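Local coordinates for protein methyltransferase (Pyrococcus horikoshii, PDB 1IXK) that probably acts as an S-adenosyl-L-methionine-dependent RNA cytosine-5 methyltransferase of the RsmB/NOP family, likely modifying tRNA, at residues Cys46-Thr51 with Ser164-Leu169; Pro74-Gly79 with Thr133-Gln138; Phe87-Thr92 with Gly98-Gln103. All coordinates share one frame; numbering follows the deposited sequence.

Interaction 1: Cys46-Thr51 with Ser164-Leu169; sequences CFRVNT and SRLGVL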
loop_
_atom_site.group_PDB
_atom_site.type_symbol
_atom_site.label_atom_id
_atom_site.label_comp_id
_atom_site.label_asym_id
_atom_site.label_seq_id
_atom_site.Cartn_x
_atom_site.Cartn_y
_atom_site.Cartn_z
ATOM N N CYS A 46 12.861 3.923 5.820
ATOM C CA CYS A 46 12.939 4.413 4.447
ATOM C C CYS A 46 12.318 5.797 4.303
ATOM O O CYS A 46 11.507 6.221 5.130
ATOM C CB CYS A 46 12.231 3.442 3.495
ATOM S SG CYS A 46 12.641 1.678 3.708
ATOM N N PHE A 47 12.702 6.509 3.249
ATOM C CA PHE A 47 12.151 7.838 3.028
ATOM C C PHE A 47 11.881 8.086 1.556
ATOM O O PHE A 47 12.449 7.433 0.686
ATOM C CB PHE A 47 13.103 8.913 3.581
ATOM C CG PHE A 47 14.430 8.978 2.873
ATOM C CD1 PHE A 47 14.566 9.678 1.677
ATOM C CD2 PHE A 47 15.538 8.312 3.386
ATOM C CE1 PHE A 47 15.782 9.711 1.003
ATOM C CE2 PHE A 47 16.765 8.338 2.716
ATOM C CZ PHE A 47 16.886 9.037 1.523
ATOM N N ARG A 48 11.011 9.054 1.298
ATOM C CA ARG A 48 10.629 9.432 -0.051
ATOM C C ARG A 48 11.013 10.887 -0.260
ATOM O O ARG A 48 10.726 11.734 0.579
ATOM C CB ARG A 48 9.118 9.273 -0.210
ATOM C CG ARG A 48 8.545 9.769 -1.523
ATOM C CD ARG A 48 7.030 9.845 -1.419
ATOM N NE ARG A 48 6.557 11.146 -0.959
ATOM C CZ ARG A 48 5.549 11.327 -0.110
ATOM N NH1 ARG A 48 5.188 12.554 0.232
ATOM N NH2 ARG A 48 4.917 10.285 0.422
ATOM N N VAL A 49 11.673 11.177 -1.372
ATOM C CA VAL A 49 12.060 12.554 -1.668
ATOM C C VAL A 49 10.814 13.315 -2.117
ATOM O O VAL A 49 10.079 12.842 -2.986
ATOM C CB VAL A 49 13.087 12.617 -2.812
ATOM C CG1 VAL A 49 13.393 14.071 -3.147
ATOM C CG2 VAL A 49 14.359 11.864 -2.421
ATOM N N ASN A 50 10.577 14.484 -1.530
ATOM C CA ASN A 50 9.429 15.291 -1.918
ATOM C C ASN A 50 9.853 16.160 -3.095
ATOM O O ASN A 50 10.431 17.237 -2.923
ATOM C CB ASN A 50 8.953 16.161 -0.754
ATOM C CG ASN A 50 7.825 17.093 -1.152
ATOM O OD1 ASN A 50 7.177 16.896 -2.180
ATOM N ND2 ASN A 50 7.581 18.109 -0.338
ATOM N N THR A 51 9.563 15.676 -4.297
ATOM C CA THR A 51 9.935 16.385 -5.510
ATOM C C THR A 51 9.169 17.684 -5.724
ATOM O O THR A 51 9.424 18.411 -6.682
ATOM C CB THR A 51 9.790 15.474 -6.735
ATOM O OG1 THR A 51 8.441 15.003 -6.836
ATOM C CG2 THR A 51 10.733 14.287 -6.602
ATOM N N SER A 164 0.961 20.768 4.664
ATOM C CA SER A 164 1.459 22.137 4.625
ATOM C C SER A 164 2.986 22.138 4.628
ATOM O O SER A 164 3.615 22.867 3.863
ATOM C CB SER A 164 0.931 22.928 5.823
ATOM O OG SER A 164 1.486 24.231 5.841
ATOM N N ARG A 165 3.579 21.316 5.486
ATOM C CA ARG A 165 5.031 21.219 5.561
ATOM C C ARG A 165 5.605 20.718 4.234
ATOM O O ARG A 165 6.701 21.118 3.830
ATOM C CB ARG A 165 5.453 20.277 6.700
ATOM C CG ARG A 165 6.932 19.889 6.648
ATOM C CD ARG A 165 7.470 19.291 7.953
ATOM N NE ARG A 165 6.814 18.044 8.342
ATOM C CZ ARG A 165 5.691 17.975 9.053
ATOM N NH1 ARG A 165 5.089 19.086 9.461
ATOM N NH2 ARG A 165 5.165 16.795 9.352
ATOM N N LEU A 166 4.857 19.851 3.553
ATOM C CA LEU A 166 5.294 19.290 2.276
ATOM C C LEU A 166 5.004 20.192 1.077
ATOM O O LEU A 166 5.456 19.916 -0.031
ATOM C CB LEU A 166 4.636 17.924 2.049
ATOM C CG LEU A 166 4.972 16.845 3.086
ATOM C CD1 LEU A 166 4.118 15.601 2.846
ATOM C CD2 LEU A 166 6.446 16.502 3.002
ATOM N N GLY A 167 4.245 21.260 1.295
ATOM C CA GLY A 167 3.925 22.168 0.206
ATOM C C GLY A 167 2.878 21.619 -0.752
ATOM O O GLY A 167 2.834 22.000 -1.921
ATOM N N VAL A 168 2.035 20.720 -0.253
ATOM C CA VAL A 168 0.978 20.117 -1.062
ATOM C C VAL A 168 -0.208 21.076 -1.144
ATOM O O VAL A 168 -0.751 21.494 -0.117
ATOM C CB VAL A 168 0.531 18.780 -0.448
ATOM C CG1 VAL A 168 -0.663 18.219 -1.222
ATOM C CG2 VAL A 168 1.702 17.798 -0.470
ATOM N N LEU A 169 -0.627 21.402 -2.364
ATOM C CA LEU A 169 -1.712 22.359 -2.565
ATOM C C LEU A 169 -2.974 21.828 -3.236
ATOM O O LEU A 169 -3.967 22.553 -3.339
ATOM C CB LEU A 169 -1.194 23.533 -3.409
ATOM C CG LEU A 169 0.074 24.244 -2.921
ATOM C CD1 LEU A 169 0.572 25.214 -3.983
ATOM C CD2 LEU A 169 -0.231 24.969 -1.623
#
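Leu-166, at the C-terminal end of helix 153-166, meets Arg-48 of strand 46-49 and Asn-50 just after that strand. Ahead of it, Ser-164 gives its carbonyl O to the N of Gly-167 at 3.1 Å, part of the last turn of the helix. The carbonyl of Arg-165 takes a hydrogen bond from Lys-53 NZ, just beyond 46-51. Leu-166 does the work: its carbonyl O accepts Asn-50 ND2 at 2.8 Å, with an N-H...O angle of 152°. The donor lies in the carbonyl plane, on a lone pair, and the oxygen is only 10° out of the amide plane of Asn-50. Asn-50 reaches it with CG anti to the backbone N (chi1 176°), and the same ND2 is also bonded to the carbonyl of Gly-98, so two carbonyls fix the amide's rotation. Beside the bond, Leu-166 CB lies 3.8 Å and Leu-166 CD2 3.9 Å from Asn-50 ND2. The CD1 branch of Leu-166 reaches the rim of the Arg-48 guanidinium, near its plane, 4.2 Å from NH1, and the two side chains cross at about a right angle. The polar work of that guanidinium is done elsewhere, by Gln-103, Gly-131, Ser-134 and Gln-138. Gly-167 then turns the chain out of the helix with positive phi, and Asn-142 bonds to its carbonyl. The arrangement is a Schellman motif in which a carbonyl at the C-terminal end of the helix is taken up by an asparagine just past a strand of the N-terminal antiparallel sheet, joining that sheet to the Rossmann-like methyltransferase fold.

Interaction 2: Pro74-Gly79 with Thr133-Gln138; sequences PWAKEG and TSYLAQ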
loop_
_atom_site.group_PDB
_atom_site.type_symbol
_atom_site.label_atom_id
_atom_site.label_comp_id
_atom_site.label_asym_id
_atom_site.label_seq_id
_atom_site.Cartn_x
_atom_site.Cartn_y
_atom_site.Cartn_z
ATOM N N PRO A 74 13.184 -0.363 -5.298
ATOM C CA PRO A 74 12.958 -0.784 -6.686
ATOM C C PRO A 74 11.751 -0.190 -7.413
ATOM O O PRO A 74 11.860 0.253 -8.555
ATOM C CB PRO A 74 12.857 -2.301 -6.568
ATOM C CG PRO A 74 13.756 -2.609 -5.403
ATOM C CD PRO A 74 13.368 -1.534 -4.421
ATOM N N TRP A 75 10.609 -0.177 -6.740
ATOM C CA TRP A 75 9.366 0.299 -7.331
ATOM C C TRP A 75 9.028 1.783 -7.205
ATOM O O TRP A 75 7.934 2.198 -7.587
ATOM C CB TRP A 75 8.214 -0.544 -6.772
ATOM C CG TRP A 75 8.205 -0.641 -5.264
ATOM C CD1 TRP A 75 7.665 0.255 -4.389
ATOM C CD2 TRP A 75 8.781 -1.684 -4.466
ATOM N NE1 TRP A 75 7.860 -0.168 -3.097
ATOM C CE2 TRP A 75 8.534 -1.360 -3.114
ATOM C CE3 TRP A 75 9.463 -2.873 -4.762
ATOM C CZ2 TRP A 75 8.965 -2.169 -2.057
ATOM C CZ3 TRP A 75 9.893 -3.680 -3.709
ATOM C CH2 TRP A 75 9.634 -3.327 -2.374
ATOM N N ALA A 76 9.951 2.584 -6.680
ATOM C CA ALA A 76 9.702 4.016 -6.524
ATOM C C ALA A 76 11.001 4.793 -6.695
ATOM O O ALA A 76 11.909 4.692 -5.866
ATOM C CB ALA A 76 9.104 4.288 -5.152
ATOM N N LYS A 77 11.091 5.574 -7.767
ATOM C CA LYS A 77 12.304 6.342 -8.040
ATOM C C LYS A 77 12.665 7.351 -6.949
ATOM O O LYS A 77 13.842 7.691 -6.773
ATOM C CB LYS A 77 12.179 7.067 -9.383
ATOM C CG LYS A 77 11.018 8.037 -9.460
ATOM C CD LYS A 77 11.061 8.861 -10.744
ATOM C CE LYS A 77 11.020 7.972 -11.979
ATOM N NZ LYS A 77 9.790 7.136 -12.009
ATOM N N GLU A 78 11.659 7.826 -6.221
ATOM C CA GLU A 78 11.873 8.800 -5.151
ATOM C C GLU A 78 12.124 8.154 -3.784
ATOM O O GLU A 78 12.399 8.853 -2.809
ATOM C CB GLU A 78 10.653 9.725 -5.018
ATOM C CG GLU A 78 10.310 10.592 -6.237
ATOM C CD GLU A 78 9.585 9.840 -7.341
ATOM O OE1 GLU A 78 9.042 8.743 -7.084
ATOM O OE2 GLU A 78 9.543 10.364 -8.475
ATOM N N GLY A 79 12.034 6.828 -3.710
ATOM C CA GLY A 79 12.209 6.147 -2.437
ATOM C C GLY A 79 13.559 5.500 -2.179
ATOM O O GLY A 79 14.167 4.924 -3.075
ATOM N N THR A 133 -1.204 9.870 0.239
ATOM C CA THR A 133 -1.926 10.991 -0.338
ATOM C C THR A 133 -0.951 12.060 -0.827
ATOM O O THR A 133 -1.126 12.611 -1.913
ATOM C CB THR A 133 -2.889 11.618 0.683
ATOM O OG1 THR A 133 -3.656 10.581 1.311
ATOM C CG2 THR A 133 -3.837 12.590 -0.018
ATOM N N SER A 134 0.078 12.348 -0.031
ATOM C CA SER A 134 1.066 13.350 -0.422
ATOM C C SER A 134 1.943 12.835 -1.570
ATOM O O SER A 134 2.472 13.619 -2.361
ATOM C CB SER A 134 1.927 13.761 0.788
ATOM O OG SER A 134 2.514 12.645 1.433
ATOM N N TYR A 135 2.086 11.519 -1.681
ATOM C CA TYR A 135 2.879 10.966 -2.775
ATOM C C TYR A 135 2.095 11.234 -4.062
ATOM O O TYR A 135 2.664 11.662 -5.073
ATOM C CB TYR A 135 3.107 9.457 -2.584
ATOM C CG TYR A 135 4.338 8.912 -3.296
ATOM C CD1 TYR A 135 4.935 7.722 -2.876
ATOM C CD2 TYR A 135 4.926 9.599 -4.367
ATOM C CE1 TYR A 135 6.088 7.229 -3.493
ATOM C CE2 TYR A 135 6.082 9.112 -4.995
ATOM C CZ TYR A 135 6.657 7.926 -4.547
ATOM O OH TYR A 135 7.804 7.434 -5.141
ATOM N N LEU A 136 0.784 10.996 -4.021
ATOM C CA LEU A 136 -0.065 11.245 -5.187
ATOM C C LEU A 136 0.080 12.707 -5.598
ATOM O O LEU A 136 0.175 13.023 -6.786
ATOM C CB LEU A 136 -1.542 10.967 -4.871
ATOM C CG LEU A 136 -1.957 9.546 -4.491
ATOM C CD1 LEU A 136 -3.417 9.552 -4.044
ATOM C CD2 LEU A 136 -1.754 8.593 -5.673
ATOM N N ALA A 137 0.099 13.593 -4.607
ATOM C CA ALA A 137 0.226 15.020 -4.865
ATOM C C ALA A 137 1.503 15.405 -5.609
ATOM O O ALA A 137 1.453 16.207 -6.542
ATOM C CB ALA A 137 0.134 15.807 -3.550
ATOM N N GLN A 138 2.648 14.855 -5.212
ATOM C CA GLN A 138 3.881 15.222 -5.898
ATOM C C GLN A 138 3.943 14.596 -7.288
ATOM O O GLN A 138 4.498 15.180 -8.216
ATOM C CB GLN A 138 5.121 14.868 -5.052
ATOM C CG GLN A 138 5.421 13.395 -4.838
ATOM C CD GLN A 138 6.636 13.185 -3.940
ATOM O OE1 GLN A 138 6.594 13.470 -2.740
ATOM N NE2 GLN A 138 7.726 12.695 -4.521
#
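Glu-78 and Tyr-135 are the pair whose CA atoms come nearest, 9.6 Å apart, so long side chains must span the gap. Residues 74-79 link strands 69-73 and 79-82 through a type I beta turn from Ala-76 to Gly-79, closed by Gly-79 N to Ala-76 O at 3.0 Å; residues 133-138 are regular helix throughout. Across the gap, Tyr-135 holds CG roughly anti to its own N (chi1 -156°), which carries the phenol over to the turn. There its OH donates to Glu-78 OE1 at 2.6 Å, a short bond. The carboxylate oxygen is met on its anti side, with the hydroxyl 20° out of the carboxylate plane, and OE1 itself lies in the plane of the ring, at its edge. Carboxylate and ring stand almost perpendicular, 85° apart. Glu-78 gets its carboxylate there by bending at chi2. Ala-76 adds its methyl at the same ring edge, CB lying 3.4 Å from Tyr-135 OH, so the hydroxyl touches both a methyl and the carboxylate. Farther along the helix, Gln-138 and Glu-78 run alongside each other, pointing opposite ways, with Gln-138 NE2 against Glu-78 CG at 3.7 Å. That amide is held in turn by Val-49 O on NE2 and Arg-48 on OE1, while the backbone of Glu-78 pairs with Val-49. Met-108, Pro-111 and Val-112 of helix 105-114 pack against Tyr-135. All four touching residues are buried. The helix is the one that follows the glycine-rich loop after strand 121-124, predicted to bind S-adenosyl-L-methionine, as in Rossmann-like class I methyltransferases; the turn of the N-terminal sheet rests on its flank.

Interaction 3: Phe87-Thr92 with Gly98-Gln103; sequences FSITST and GLIYIQ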
loop_
_atom_site.group_PDB
_atom_site.type_symbol
_atom_site.label_atom_id
_atom_site.label_comp_id
_atom_site.label_asym_id
_atom_site.label_seq_id
_atom_site.Cartn_x
_atom_site.Cartn_y
_atom_site.Cartn_z
ATOM N N PHE A 87 22.900 9.937 12.520
ATOM C CA PHE A 87 21.975 10.406 13.554
ATOM C C PHE A 87 20.569 10.296 12.977
ATOM O O PHE A 87 20.412 10.041 11.785
ATOM C CB PHE A 87 22.270 11.860 13.971
ATOM C CG PHE A 87 22.320 12.842 12.820
ATOM C CD1 PHE A 87 23.372 12.816 11.907
ATOM C CD2 PHE A 87 21.315 13.793 12.651
ATOM C CE1 PHE A 87 23.425 13.725 10.847
ATOM C CE2 PHE A 87 21.359 14.704 11.598
ATOM C CZ PHE A 87 22.414 14.669 10.692
ATOM N N SER A 88 19.556 10.485 13.818
ATOM C CA SER A 88 18.159 10.387 13.392
ATOM C C SER A 88 17.851 11.197 12.143
ATOM O O SER A 88 18.084 12.404 12.101
ATOM C CB SER A 88 17.233 10.828 14.522
ATOM O OG SER A 88 15.878 10.710 14.126
ATOM N N ILE A 89 17.304 10.523 11.136
ATOM C CA ILE A 89 16.964 11.171 9.878
ATOM C C ILE A 89 15.870 12.213 10.083
ATOM O O ILE A 89 15.767 13.175 9.322
ATOM C CB ILE A 89 16.500 10.136 8.821
ATOM C CG1 ILE A 89 16.247 10.828 7.481
ATOM C CG2 ILE A 89 15.238 9.430 9.291
ATOM C CD1 ILE A 89 17.488 11.421 6.858
ATOM N N THR A 90 15.057 12.025 11.116
ATOM C CA THR A 90 13.980 12.964 11.403
ATOM C C THR A 90 14.482 14.219 12.127
ATOM O O THR A 90 13.713 15.137 12.403
ATOM C CB THR A 90 12.860 12.294 12.239
ATOM O OG1 THR A 90 13.433 11.609 13.359
ATOM C CG2 THR A 90 12.079 11.300 11.382
ATOM N N SER A 91 15.776 14.263 12.425
ATOM C CA SER A 91 16.351 15.427 13.096
ATOM C C SER A 91 17.053 16.322 12.079
ATOM O O SER A 91 17.588 17.372 12.427
ATOM C CB SER A 91 17.350 14.993 14.177
ATOM O OG SER A 91 16.701 14.305 15.234
ATOM N N THR A 92 17.045 15.898 10.819
ATOM C CA THR A 92 17.685 16.657 9.747
ATOM C C THR A 92 16.805 17.794 9.244
ATOM O O THR A 92 15.579 17.730 9.340
ATOM C CB THR A 92 17.990 15.765 8.536
ATOM O OG1 THR A 92 16.760 15.264 7.997
ATOM C CG2 THR A 92 18.874 14.598 8.937
ATOM N N GLY A 98 10.314 19.561 5.125
ATOM C CA GLY A 98 9.512 18.866 4.130
ATOM C C GLY A 98 10.182 18.431 2.839
ATOM O O GLY A 98 9.513 18.325 1.809
ATOM N N LEU A 99 11.485 18.168 2.873
ATOM C CA LEU A 99 12.188 17.734 1.671
ATOM C C LEU A 99 12.091 16.222 1.486
ATOM O O LEU A 99 12.293 15.707 0.386
ATOM C CB LEU A 99 13.656 18.168 1.714
ATOM C CG LEU A 99 13.873 19.681 1.805
ATOM C CD1 LEU A 99 15.337 19.995 1.509
ATOM C CD2 LEU A 99 12.966 20.401 0.809
ATOM N N ILE A 100 11.787 15.519 2.573
ATOM C CA ILE A 100 11.625 14.071 2.542
ATOM C C ILE A 100 10.481 13.677 3.465
ATOM O O ILE A 100 10.112 14.427 4.373
ATOM C CB ILE A 100 12.911 13.320 2.983
ATOM C CG1 ILE A 100 13.332 13.760 4.389
ATOM C CG2 ILE A 100 14.035 13.571 1.979
ATOM C CD1 ILE A 100 14.426 12.898 4.983
ATOM N N TYR A 101 9.906 12.506 3.215
ATOM C CA TYR A 101 8.804 12.000 4.026
ATOM C C TYR A 101 9.131 10.564 4.394
ATOM O O TYR A 101 9.535 9.778 3.538
ATOM C CB TYR A 101 7.491 12.064 3.241
ATOM C CG TYR A 101 6.282 11.646 4.047
ATOM C CD1 TYR A 101 5.891 10.310 4.118
ATOM C CD2 TYR A 101 5.543 12.586 4.764
ATOM C CE1 TYR A 101 4.792 9.919 4.887
ATOM C CE2 TYR A 101 4.447 12.208 5.534
ATOM C CZ TYR A 101 4.078 10.875 5.590
ATOM O OH TYR A 101 2.989 10.508 6.345
ATOM N N ILE A 102 8.967 10.222 5.669
ATOM C CA ILE A 102 9.270 8.871 6.134
ATOM C C ILE A 102 8.057 7.944 6.056
ATOM O O ILE A 102 7.000 8.244 6.598
ATOM C CB ILE A 102 9.768 8.878 7.598
ATOM C CG1 ILE A 102 10.965 9.821 7.747
ATOM C CG2 ILE A 102 10.151 7.465 8.018
ATOM C CD1 ILE A 102 12.193 9.388 6.973
ATOM N N GLN A 103 8.225 6.817 5.376
ATOM C CA GLN A 103 7.165 5.829 5.233
ATOM C C GLN A 103 7.781 4.514 4.781
ATOM O O GLN A 103 8.896 4.483 4.257
ATOM C CB GLN A 103 6.114 6.298 4.215
ATOM C CG GLN A 103 6.637 6.485 2.801
ATOM C CD GLN A 103 5.561 6.963 1.836
ATOM O OE1 GLN A 103 5.863 7.593 0.830
ATOM N NE2 GLN A 103 4.302 6.654 2.137
#
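Ile-89 pushes its side chain against two isoleucines of strand 100-102, one branch to each. Its CG1 arm meets Ile-100 tip to tip: CG1 lies 3.7 Å from Ile-100 CD1, and the terminal methyls, CD1 of Ile-89 and CD1 of Ile-100, come within 3.9 Å. Its other branch, CG2, touches Ile-102 CD1 at 3.8 Å, where the two chains cross at a slant. With CG1 anti to the backbone N (chi1 -176°), Ile-89 opens its fork toward the strand. Ile-100 and Ile-102 alternate with Tyr-101 and so point to the same side of the strand. Thr-90 adds a lighter touch at the border, its methyl CG2 4.1 Å from Ile-102 CG1, the two side chains crossing at about a right angle. Its hydroxyl turns back instead: OG1 lies 2.7 Å from Ser-88 OG in a hydrogen bond within 87-92. Thr-92 likewise keeps its polar end at home, OG1 bonding to Ile-89 O at 2.7 Å while also capping Phe-95 N as the N-cap of the short helix 93-96. That helix leads to Gly-98, whose positive phi ends it in a Schellman motif before the strand begins. Phe-95, Phe-47 and Leu-59 pack around the isoleucines, continuing the apolar layer over this face of the N-terminal sheet. The chemistry is thus divided: the hydroxyls of Ser-88, Thr-90 and Thr-92 and the carbonyl of Ile-89 are engaged within or next to 87-92, and what faces the strand is branched hydrocarbon, held by van der Waals fit and burial.

Strand 46-49 connects all three contacts. Strand 100-102, which carries interaction 3, pairs with it through Arg-48 N to Tyr-101 O, 2.8 Å; the centres of interactions 1 and 3 are about 10 Å apart. Interaction 2, its centre about 9 Å from that of interaction 1, is tied in by Val-49 N to Glu-78 O, 2.8 Å. Interactions 1 and 2 therefore join the N-terminal sheet to the methyltransferase fold at two neighbouring helices, whereas interaction 3 packs the sheet's other side. The predicted S-adenosyl-L-methionine site is close: Arg-48 NH2 hydrogen-bonds to the carbonyl of Gly-131, and the side chain of Tyr-135 is about 5 Å from that of Lys-132 at their nearest atoms.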